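Local coordinates for protein soluble lytic transglycosylase B3 (Pseudomonas aeruginosa, PDB 5AO7) that probably cleaves the glycan strands of peptidoglycan as a lytic transglycosylase, and binds N-acetylglucosamine units and a calcium ion, at residues Arg129-Ala134 and Tyr241-Gly246; His174-Ala179 and Phe207-His212; Met202-Phe207 and Gly232-Ser237. All coordinates share one frame; numbering follows the deposited sequence.

Interaction 1: residues Arg129-Ala134 and Tyr241-Gly246. With NAG (2-acetamido-2-deoxy-beta-D-glucopyranose), chain E.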
loop_
_atom_site.group_PDB
_atom_site.type_symbol
_atom_site.label_atom_id
_atom_site.label_comp_id
_atom_site.label_asym_id
_atom_site.label_seq_id
_atom_site.Cartn_x
_atom_site.Cartn_y
_atom_site.Cartn_z
ATOM N N ARG A 129 -22.338 0.367 9.621
ATOM C CA ARG A 129 -22.264 -1.053 9.975
ATOM C C ARG A 129 -20.860 -1.528 10.356
ATOM O O ARG A 129 -20.710 -2.316 11.287
ATOM C CB ARG A 129 -22.783 -1.945 8.843
ATOM C CG ARG A 129 -22.427 -3.419 9.080
ATOM C CD ARG A 129 -23.201 -4.401 8.218
ATOM N NE ARG A 129 -22.735 -5.766 8.480
ATOM C CZ ARG A 129 -23.385 -6.873 8.131
ATOM N NH1 ARG A 129 -24.551 -6.792 7.506
ATOM N NH2 ARG A 129 -22.872 -8.064 8.416
ATOM N N TYR A 130 -19.834 -1.064 9.644
ATOM C CA TYR A 130 -18.469 -1.544 9.895
ATOM C C TYR A 130 -17.655 -0.627 10.800
ATOM O O TYR A 130 -16.556 -0.984 11.227
ATOM C CB TYR A 130 -17.731 -1.740 8.566
ATOM C CG TYR A 130 -18.328 -2.874 7.788
ATOM C CD1 TYR A 130 -17.956 -4.188 8.044
ATOM C CD2 TYR A 130 -19.298 -2.639 6.830
ATOM C CE1 TYR A 130 -18.526 -5.232 7.342
ATOM C CE2 TYR A 130 -19.879 -3.672 6.141
ATOM C CZ TYR A 130 -19.493 -4.962 6.393
ATOM O OH TYR A 130 -20.093 -5.984 5.689
ATOM N N ALA A 131 -18.211 0.542 11.095
ATOM C CA ALA A 131 -17.528 1.563 11.884
ATOM C C ALA A 131 -16.201 1.912 11.235
ATOM O O ALA A 131 -15.131 1.871 11.875
ATOM C CB ALA A 131 -17.326 1.107 13.311
ATOM N N VAL A 132 -16.291 2.259 9.954
ATOM C CA VAL A 132 -15.148 2.685 9.167
ATOM C C VAL A 132 -15.582 3.914 8.404
ATOM O O VAL A 132 -16.610 3.893 7.741
ATOM C CB VAL A 132 -14.675 1.624 8.156
ATOM C CG1 VAL A 132 -13.528 2.181 7.305
ATOM C CG2 VAL A 132 -14.241 0.331 8.864
ATOM N N ASP A 133 -14.778 4.964 8.467
ATOM C CA ASP A 133 -15.127 6.224 7.823
ATOM C C ASP A 133 -15.266 6.090 6.323
ATOM O O ASP A 133 -14.358 5.610 5.663
ATOM C CB ASP A 133 -14.074 7.272 8.148
ATOM C CG ASP A 133 -14.010 7.559 9.618
ATOM O OD1 ASP A 133 -14.857 8.342 10.098
ATOM O OD2 ASP A 133 -13.139 6.980 10.298
ATOM N N ALA A 134 -16.388 6.568 5.788
ATOM C CA ALA A 134 -16.642 6.489 4.353
ATOM C C ALA A 134 -15.532 7.129 3.529
ATOM O O ALA A 134 -15.171 6.613 2.471
ATOM C CB ALA A 134 -17.983 7.140 4.015
ATOM N N TYR A 241 -12.196 -5.153 5.597
ATOM C CA TYR A 241 -10.746 -5.333 5.718
ATOM C C TYR A 241 -10.092 -4.245 6.572
ATOM O O TYR A 241 -9.225 -4.523 7.402
ATOM C CB TYR A 241 -10.105 -5.347 4.330
ATOM C CG TYR A 241 -8.642 -5.771 4.331
ATOM C CD1 TYR A 241 -8.276 -7.070 4.645
ATOM C CD2 TYR A 241 -7.640 -4.863 4.053
ATOM C CE1 TYR A 241 -6.937 -7.455 4.655
ATOM C CE2 TYR A 241 -6.307 -5.239 4.051
ATOM C CZ TYR A 241 -5.964 -6.535 4.348
ATOM O OH TYR A 241 -4.637 -6.900 4.351
ATOM N N LEU A 242 -10.483 -2.993 6.350
ATOM C CA LEU A 242 -9.962 -1.916 7.205
ATOM C C LEU A 242 -10.296 -2.157 8.673
ATOM O O LEU A 242 -9.449 -1.964 9.558
ATOM C CB LEU A 242 -10.528 -0.573 6.754
ATOM C CG LEU A 242 -9.846 -0.103 5.474
ATOM C CD1 LEU A 242 -10.523 1.186 4.977
ATOM C CD2 LEU A 242 -8.347 0.126 5.704
ATOM N N LYS A 243 -11.517 -2.605 8.927
ATOM C CA LYS A 243 -11.955 -2.822 10.305
ATOM C C LYS A 243 -11.155 -3.956 10.935
ATOM O O LYS A 243 -10.684 -3.828 12.063
ATOM C CB LYS A 243 -13.446 -3.133 10.355
ATOM C CG LYS A 243 -14.018 -3.247 11.764
ATOM C CD LYS A 243 -13.887 -1.941 12.539
ATOM C CE LYS A 243 -14.515 -2.061 13.937
ATOM N NZ LYS A 243 -15.966 -2.405 13.860
ATOM N N ALA A 244 -11.008 -5.055 10.200
ATOM C CA ALA A 244 -10.177 -6.177 10.640
ATOM C C ALA A 244 -8.740 -5.732 10.914
ATOM O O ALA A 244 -8.054 -6.305 11.771
ATOM C CB ALA A 244 -10.191 -7.290 9.595
ATOM N N SER A 245 -8.283 -4.716 10.181
ATOM C CA SER A 245 -6.919 -4.205 10.326
ATOM C C SER A 245 -6.780 -3.150 11.416
ATOM O O SER A 245 -5.701 -2.576 11.596
ATOM C CB SER A 245 -6.425 -3.631 8.996
ATOM O OG SER A 245 -6.415 -4.618 7.971
ATOM N N GLY A 246 -7.870 -2.886 12.129
ATOM C CA GLY A 246 -7.811 -2.121 13.361
ATOM C C GLY A 246 -8.372 -0.714 13.276
ATOM O O GLY A 246 -8.190 0.084 14.191
HETATM C C1 NAG E . -1.204 -7.405 -0.233
HETATM C C2 NAG E . -2.591 -7.550 0.442
HETATM C C3 NAG E . -2.616 -8.073 1.905
HETATM C C4 NAG E . -1.671 -9.221 2.009
HETATM C C5 NAG E . -0.315 -8.673 1.633
HETATM C C6 NAG E . 0.774 -9.549 2.201
HETATM C C7 NAG E . -4.753 -6.585 -0.281
HETATM C C8 NAG E . -5.521 -5.337 -0.456
HETATM N N2 NAG E . -3.518 -6.442 0.206
HETATM O O1 NAG E . -1.499 -7.372 -1.600
HETATM O O3 NAG E . -3.963 -8.475 1.979
HETATM O O4 NAG E . -1.741 -9.638 3.340
HETATM O O5 NAG E . -0.375 -8.514 0.195
HETATM O O6 NAG E . 2.026 -8.885 2.163
HETATM O O7 NAG E . -5.229 -7.673 -0.573
#
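Val132 and Lys243 bring the two backbones closest, their CA atoms 6.5 Å apart, where the turn after helix 120-130 passes the last turn of helix 231-244. Ala131, with positive phi, breaks the first helix; Gly246, also with positive phi, ends the second in a Schellman motif. Val132 is extended between helices 120-130 and 134-145, and its two methyls divide the apolar contact. CG1 meets Leu242 CD1 at 3.9 Å, the two side chains crossing at about a right angle, while CG2 lies 3.9 Å from Lys243 CB, where the two side chains run past each other in opposite directions. From there Lys243 starts with CG anti to its backbone N (chi1 -175°) and bends at chi2 and chi4, folding its methylenes around Tyr130 O, in the last turn of helix 120-130. This bend brings NZ to Tyr130 O, to which it donates a hydrogen bond of 3.0 Å from above the carbonyl plane, 53° out of it; CD sits 3.1 Å from the same oxygen. Tyr241, on another side of its helix, accepts a 2.9 Å hydrogen bond at OH from O3 of N-acetylglucosamine E and is also hydrogen-bonded to Lys325 O. The lysine charge would be expected to complement the negative end of the helix 120-130 dipole, while Val132 and Leu242 join the interhelical link to helix 231-244 through buried apolar carbon.

Interaction 2: residues His174-Ala179 and Phe207-His212. With NAG (2-acetamido-2-deoxy-beta-D-glucopyranose), chain E.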
loop_
_atom_site.group_PDB
_atom_site.type_symbol
_atom_site.label_atom_id
_atom_site.label_comp_id
_atom_site.label_asym_id
_atom_site.label_seq_id
_atom_site.Cartn_x
_atom_site.Cartn_y
_atom_site.Cartn_z
ATOM N N HIS A 174 1.059 -19.905 -6.596
ATOM C CA HIS A 174 0.315 -21.154 -6.449
ATOM C C HIS A 174 -0.789 -21.016 -5.407
ATOM O O HIS A 174 -1.930 -21.433 -5.641
ATOM C CB HIS A 174 1.254 -22.313 -6.065
ATOM C CG HIS A 174 1.986 -22.916 -7.226
ATOM N ND1 HIS A 174 3.177 -22.408 -7.701
ATOM C CD2 HIS A 174 1.693 -23.984 -8.009
ATOM C CE1 HIS A 174 3.592 -23.143 -8.720
ATOM N NE2 HIS A 174 2.703 -24.098 -8.936
ATOM N N ALA A 175 -0.459 -20.413 -4.268
ATOM C CA ALA A 175 -1.431 -20.227 -3.197
ATOM C C ALA A 175 -2.592 -19.363 -3.673
ATOM O O ALA A 175 -3.766 -19.659 -3.389
ATOM C CB ALA A 175 -0.764 -19.591 -1.960
ATOM N N GLN A 176 -2.262 -18.284 -4.379
ATOM C CA GLN A 176 -3.300 -17.353 -4.811
ATOM C C GLN A 176 -4.130 -17.959 -5.918
ATOM O O GLN A 176 -5.338 -17.742 -5.984
ATOM C CB GLN A 176 -2.686 -16.021 -5.258
ATOM C CG GLN A 176 -1.973 -15.285 -4.118
ATOM C CD GLN A 176 -2.888 -15.026 -2.920
ATOM O OE1 GLN A 176 -4.079 -14.766 -3.071
ATOM N NE2 GLN A 176 -2.333 -15.143 -1.721
ATOM N N LEU A 177 -3.490 -18.745 -6.776
ATOM C CA LEU A 177 -4.208 -19.397 -7.868
ATOM C C LEU A 177 -5.242 -20.394 -7.350
ATOM O O LEU A 177 -6.371 -20.441 -7.824
ATOM C CB LEU A 177 -3.211 -20.095 -8.796
ATOM C CG LEU A 177 -3.723 -20.815 -10.054
ATOM C CD1 LEU A 177 -4.612 -19.920 -10.924
ATOM C CD2 LEU A 177 -2.522 -21.271 -10.861
ATOM N N LEU A 178 -4.868 -21.220 -6.377
ATOM C CA LEU A 178 -5.847 -22.125 -5.790
ATOM C C LEU A 178 -7.005 -21.371 -5.118
ATOM O O LEU A 178 -8.166 -21.740 -5.278
ATOM C CB LEU A 178 -5.176 -23.060 -4.783
ATOM C CG LEU A 178 -6.161 -23.985 -4.062
ATOM C CD1 LEU A 178 -6.843 -24.909 -5.061
ATOM C CD2 LEU A 178 -5.445 -24.787 -2.990
ATOM N N ALA A 179 -6.701 -20.305 -4.380
ATOM C CA ALA A 179 -7.756 -19.484 -3.785
ATOM C C ALA A 179 -8.662 -18.876 -4.860
ATOM O O ALA A 179 -9.884 -18.823 -4.699
ATOM C CB ALA A 179 -7.149 -18.380 -2.928
ATOM N N PHE A 207 -8.069 -6.663 -4.037
ATOM C CA PHE A 207 -7.818 -7.795 -3.149
ATOM C C PHE A 207 -7.075 -8.911 -3.875
ATOM O O PHE A 207 -7.476 -9.297 -4.984
ATOM C CB PHE A 207 -9.123 -8.403 -2.650
ATOM C CG PHE A 207 -9.778 -7.675 -1.518
ATOM C CD1 PHE A 207 -9.215 -6.554 -0.934
ATOM C CD2 PHE A 207 -10.972 -8.167 -1.007
ATOM C CE1 PHE A 207 -9.851 -5.913 0.150
ATOM C CE2 PHE A 207 -11.611 -7.544 0.060
ATOM C CZ PHE A 207 -11.045 -6.421 0.646
ATOM N N ILE A 208 -6.054 -9.497 -3.259
ATOM C CA ILE A 208 -5.527 -10.755 -3.797
ATOM C C ILE A 208 -6.510 -11.850 -3.376
ATOM O O ILE A 208 -7.287 -11.658 -2.435
ATOM C CB ILE A 208 -4.107 -11.049 -3.282
ATOM C CG1 ILE A 208 -4.136 -11.192 -1.762
ATOM C CG2 ILE A 208 -3.147 -9.930 -3.701
ATOM C CD1 ILE A 208 -2.787 -11.526 -1.116
ATOM N N PRO A 209 -6.525 -12.978 -4.089
ATOM C CA PRO A 209 -7.526 -14.016 -3.823
ATOM C C PRO A 209 -7.658 -14.460 -2.356
ATOM O O PRO A 209 -8.801 -14.626 -1.906
ATOM C CB PRO A 209 -7.047 -15.181 -4.698
ATOM C CG PRO A 209 -6.469 -14.471 -5.904
ATOM C CD PRO A 209 -5.710 -13.295 -5.271
ATOM N N THR A 210 -6.559 -14.666 -1.624
ATOM C CA THR A 210 -6.728 -15.143 -0.253
ATOM C C THR A 210 -7.363 -14.058 0.610
ATOM O O THR A 210 -8.098 -14.357 1.547
ATOM C CB THR A 210 -5.389 -15.604 0.382
ATOM O OG1 THR A 210 -4.424 -14.547 0.284
ATOM C CG2 THR A 210 -4.870 -16.827 -0.352
ATOM N N THR A 211 -7.094 -12.797 0.287
ATOM C CA THR A 211 -7.728 -11.701 1.012
ATOM C C THR A 211 -9.219 -11.607 0.678
ATOM O O THR A 211 -10.050 -11.388 1.547
ATOM C CB THR A 211 -7.021 -10.376 0.707
ATOM O OG1 THR A 211 -5.709 -10.453 1.279
ATOM C CG2 THR A 211 -7.786 -9.218 1.361
ATOM N N HIS A 212 -9.566 -11.801 -0.590
ATOM C CA HIS A 212 -10.982 -11.884 -0.938
ATOM C C HIS A 212 -11.662 -12.995 -0.139
ATOM O O HIS A 212 -12.728 -12.805 0.438
ATOM C CB HIS A 212 -11.145 -12.125 -2.438
ATOM C CG HIS A 212 -12.553 -12.370 -2.871
ATOM N ND1 HIS A 212 -13.325 -11.395 -3.478
ATOM C CD2 HIS A 212 -13.329 -13.478 -2.815
ATOM C CE1 HIS A 212 -14.511 -11.896 -3.764
ATOM N NE2 HIS A 212 -14.539 -13.160 -3.375
HETATM C C1 NAG E . -1.204 -7.405 -0.233
HETATM C C2 NAG E . -2.591 -7.550 0.442
HETATM C C3 NAG E . -2.616 -8.073 1.905
HETATM C C4 NAG E . -1.671 -9.221 2.009
HETATM C C5 NAG E . -0.315 -8.673 1.633
HETATM C C6 NAG E . 0.774 -9.549 2.201
HETATM C C7 NAG E . -4.753 -6.585 -0.281
HETATM C C8 NAG E . -5.521 -5.337 -0.456
HETATM N N2 NAG E . -3.518 -6.442 0.206
HETATM O O1 NAG E . -1.499 -7.372 -1.600
HETATM O O3 NAG E . -3.963 -8.475 1.979
HETATM O O4 NAG E . -1.741 -9.638 3.340
HETATM O O5 NAG E . -0.375 -8.514 0.195
HETATM O O6 NAG E . 2.026 -8.885 2.163
HETATM O O7 NAG E . -5.229 -7.673 -0.573
#
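Gln176 is folded at two successive torsions, chi1 -64° and chi2 -56°, which turn its amide across the start of helix 209-215 to meet Thr210. In Thr210, OG1 stands between the backbone N and the carbonyl carbon (chi1 54°), on the side of that amide. Two hydrogen bonds follow. Thr210 N donates to a lone pair of Gln176 OE1 in the carbonyl plane at 2.9 Å, and Gln176 NE2 donates to Thr210 OG1 at 3.0 Å, with the hydroxyl oxygen lying in the amide plane. Both ends of the amide are thus held by one residue, which fixes its rotation. Carbon packs round the amide, with Pro209 CD 3.1 Å from OE1 and Ile208 CD1 3.7 Å from NE2; Ala179 CB meets Pro209 CB at 3.7 Å in an apolar contact. Leu160 of helix 156-166 adjoins both Gln176 and Pro209. The same helix start faces the sugar. Thr211 OG1 shares a 2.7 Å hydrogen bond with O3 of N-acetylglucosamine E, and Ile208 N makes a weak one of 3.3 Å to its acetamido oxygen O7. Helix 170-186 therefore backs the N-terminal end of helix 209-215, whose N-cap residue Ile208 and first-turn Thr211 bind N-acetylglucosamine, part of the sugar site of this lysozyme-like SLT domain.

Interaction 3: residues Met202-Phe207 and Gly232-Ser237. With CA (calcium ion), chain B; NAG (2-acetamido-2-deoxy-beta-D-glucopyranose), chain D; NAG (2-acetamido-2-deoxy-beta-D-glucopyranose), chain E.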
loop_
_atom_site.group_PDB
_atom_site.type_symbol
_atom_site.label_atom_id
_atom_site.label_comp_id
_atom_site.label_asym_id
_atom_site.label_seq_id
_atom_site.Cartn_x
_atom_site.Cartn_y
_atom_site.Cartn_z
ATOM N N MET A 202 -7.292 -8.159 -7.454
ATOM C CA MET A 202 -8.542 -8.318 -8.201
ATOM C C MET A 202 -9.549 -7.189 -8.049
ATOM O O MET A 202 -9.723 -6.640 -6.964
ATOM C CB MET A 202 -9.232 -9.617 -7.757
ATOM C CG MET A 202 -8.353 -10.843 -7.837
ATOM S SD MET A 202 -9.285 -12.325 -7.414
ATOM C CE MET A 202 -9.907 -11.844 -5.815
ATOM N N GLY A 203 -10.251 -6.878 -9.137
ATOM C CA GLY A 203 -11.454 -6.069 -9.041
ATOM C C GLY A 203 -11.274 -4.648 -8.540
ATOM O O GLY A 203 -10.205 -4.071 -8.672
ATOM N N GLN A 204 -12.339 -4.090 -7.980
ATOM C CA GLN A 204 -12.352 -2.687 -7.616
ATOM C C GLN A 204 -11.544 -2.435 -6.362
ATOM O O GLN A 204 -11.047 -1.325 -6.161
ATOM C CB GLN A 204 -13.776 -2.208 -7.411
ATOM C CG GLN A 204 -14.647 -2.485 -8.605
ATOM C CD GLN A 204 -15.865 -1.619 -8.646
ATOM O OE1 GLN A 204 -15.876 -0.519 -8.096
ATOM N NE2 GLN A 204 -16.910 -2.096 -9.324
ATOM N N THR A 205 -11.410 -3.474 -5.541
ATOM C CA THR A 205 -10.679 -3.403 -4.279
ATOM C C THR A 205 -9.203 -3.771 -4.396
ATOM O O THR A 205 -8.434 -3.492 -3.489
ATOM C CB THR A 205 -11.302 -4.366 -3.240
ATOM O OG1 THR A 205 -11.263 -5.701 -3.771
ATOM C CG2 THR A 205 -12.733 -4.002 -2.972
ATOM N N GLN A 206 -8.840 -4.456 -5.484
ATOM C CA GLN A 206 -7.503 -4.993 -5.694
ATOM C C GLN A 206 -7.091 -5.903 -4.534
ATOM O O GLN A 206 -5.940 -5.903 -4.101
ATOM C CB GLN A 206 -6.498 -3.860 -5.909
ATOM C CG GLN A 206 -6.811 -3.069 -7.185
ATOM C CD GLN A 206 -6.412 -3.822 -8.453
ATOM O OE1 GLN A 206 -5.232 -3.971 -8.758
ATOM N NE2 GLN A 206 -7.401 -4.282 -9.202
ATOM N N PHE A 207 -8.069 -6.663 -4.037
ATOM C CA PHE A 207 -7.818 -7.795 -3.149
ATOM C C PHE A 207 -7.075 -8.911 -3.875
ATOM O O PHE A 207 -7.476 -9.297 -4.984
ATOM C CB PHE A 207 -9.123 -8.403 -2.650
ATOM C CG PHE A 207 -9.778 -7.675 -1.518
ATOM C CD1 PHE A 207 -9.215 -6.554 -0.934
ATOM C CD2 PHE A 207 -10.972 -8.167 -1.007
ATOM C CE1 PHE A 207 -9.851 -5.913 0.150
ATOM C CE2 PHE A 207 -11.611 -7.544 0.060
ATOM C CZ PHE A 207 -11.045 -6.421 0.646
ATOM N N GLY A 232 -21.484 -1.869 -3.967
ATOM C CA GLY A 232 -21.827 -2.219 -2.599
ATOM C C GLY A 232 -20.920 -3.294 -2.027
ATOM O O GLY A 232 -20.376 -3.132 -0.938
ATOM N N ASP A 233 -20.760 -4.395 -2.753
ATOM C CA ASP A 233 -19.865 -5.474 -2.289
ATOM C C ASP A 233 -18.446 -4.947 -2.154
ATOM O O ASP A 233 -17.735 -5.267 -1.208
ATOM C CB ASP A 233 -19.839 -6.667 -3.257
ATOM C CG ASP A 233 -21.170 -7.435 -3.329
ATOM O OD1 ASP A 233 -22.127 -7.144 -2.575
ATOM O OD2 ASP A 233 -21.234 -8.358 -4.156
ATOM N N ALA A 234 -18.018 -4.151 -3.128
ATOM C CA ALA A 234 -16.645 -3.655 -3.111
ATOM C C ALA A 234 -16.392 -2.771 -1.906
ATOM O O ALA A 234 -15.385 -2.927 -1.224
ATOM C CB ALA A 234 -16.337 -2.892 -4.384
ATOM N N LEU A 235 -17.305 -1.833 -1.673
ATOM C CA LEU A 235 -17.155 -0.873 -0.588
ATOM C C LEU A 235 -17.254 -1.554 0.756
ATOM O O LEU A 235 -16.456 -1.275 1.661
ATOM C CB LEU A 235 -18.201 0.251 -0.709
ATOM C CG LEU A 235 -18.057 1.071 -1.999
ATOM C CD1 LEU A 235 -19.280 1.980 -2.212
ATOM C CD2 LEU A 235 -16.776 1.889 -1.906
ATOM N N ALA A 236 -18.201 -2.473 0.903
ATOM C CA ALA A 236 -18.321 -3.180 2.178
ATOM C C ALA A 236 -17.112 -4.062 2.421
ATOM O O ALA A 236 -16.671 -4.218 3.558
ATOM C CB ALA A 236 -19.610 -4.011 2.211
ATOM N N SER A 237 -16.560 -4.642 1.349
ATOM C CA SER A 237 -15.382 -5.480 1.489
ATOM C C SER A 237 -14.180 -4.678 1.964
ATOM O O SER A 237 -13.434 -5.110 2.838
ATOM C CB SER A 237 -15.028 -6.174 0.168
ATOM O OG SER A 237 -16.064 -7.042 -0.264
HETATM CA CA CA B . -23.339 -9.360 -3.879
HETATM C C1 NAG D . -2.994 0.896 -8.347
HETATM C C2 NAG D . -2.995 -0.582 -8.676
HETATM C C3 NAG D . -3.124 -1.437 -7.423
HETATM C C4 NAG D . -2.057 -1.031 -6.435
HETATM C C5 NAG D . -2.150 0.465 -6.193
HETATM C C6 NAG D . -1.068 0.942 -5.169
HETATM C C7 NAG D . -3.911 -1.366 -10.844
HETATM C C8 NAG D . -5.176 -1.715 -11.641
HETATM N N2 NAG D . -4.100 -0.905 -9.507
HETATM O O3 NAG D . -2.993 -2.827 -7.739
HETATM O O4 NAG D . -2.275 -1.742 -5.250
HETATM O O5 NAG D . -1.971 1.129 -7.387
HETATM O O6 NAG D . 0.024 1.527 -5.875
HETATM O O7 NAG D . -2.809 -1.482 -11.337
HETATM C C1 NAG E . -1.204 -7.405 -0.233
HETATM C C2 NAG E . -2.591 -7.550 0.442
HETATM C C3 NAG E . -2.616 -8.073 1.905
HETATM C C4 NAG E . -1.671 -9.221 2.009
HETATM C C5 NAG E . -0.315 -8.673 1.633
HETATM C C6 NAG E . 0.774 -9.549 2.201
HETATM C C7 NAG E . -4.753 -6.585 -0.281
HETATM C C8 NAG E . -5.521 -5.337 -0.456
HETATM N N2 NAG E . -3.518 -6.442 0.206
HETATM O O1 NAG E . -1.499 -7.372 -1.600
HETATM O O3 NAG E . -3.963 -8.475 1.979
HETATM O O4 NAG E . -1.741 -9.638 3.340
HETATM O O5 NAG E . -0.375 -8.514 0.195
HETATM O O6 NAG E . 2.026 -8.885 2.163
HETATM O O7 NAG E . -5.229 -7.673 -0.573
HETATM O O HOH W 1 -23.371 -8.950 -6.172
#
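Phe207 reaches helix 231-244 at Ser237 with the far end of its ring. CB points toward that helix, and chi1 of -80° sets CG anti to the carbonyl carbon. On the near side CD1 touches the acetyl methyl C8 of N-acetylglucosamine E at 3.9 Å; farther out, CE2 lies 3.7 Å from Ser237 CB, and CZ comes within 3.5 Å of Ser237 O, which stands at the ring edge near its plane. Thr205 OG1 sits 3.3 Å above one face, offset toward the rim, and Thr211 CG2 lies over the opposite face, also offset. Thr205 turns its methyl to the helix instead: CG2 is 3.4 Å from Ala234 O, while Ala234 CB meets Gln204 CB at 4.0 Å. Gln206 OE1 accepts a 2.7 Å hydrogen bond from O3 of N-acetylglucosamine D. Ser237 OG bonds back to Asp233 O at 2.6 Å and also to Val217 N. Asp233 holds the calcium ion with both carboxylate oxygens, alongside Asp218, Asp220, Asp222, Lys224 O and a water. Carbon meeting carbon and the carbonyl oxygens of Ala234 and Ser237 makes the join, linking the calcium-bearing helix to the sugar sites; the slightly positive ring hydrogens probably suit Ser237 O.

Overall arrangement
All three contacts belong to the transglycosylase SLT domain, and each touches N-acetylglucosamine E. Interactions 1 and 3 share helix 231-244, interaction 3 toward its start and interaction 1 at its C-terminal end, their centres about 13 Å apart. Interaction 2 lies about 14 Å from interaction 3, with Phe207 common to both, and about 21 Å from interaction 1. Along the chain, 129-134 and 241-246 enclose the other four segments, while those of interactions 2 and 3 alternate. Met202 CE packs against Pro209 and His212, Tyr241 against Thr211 and Phe207, and Tyr130 against Ala236. The packing thus connects helices 120-130, 170-186, 209-215 and 231-244 around the sugar site, with the calcium ion bound at the start of helix 231-244.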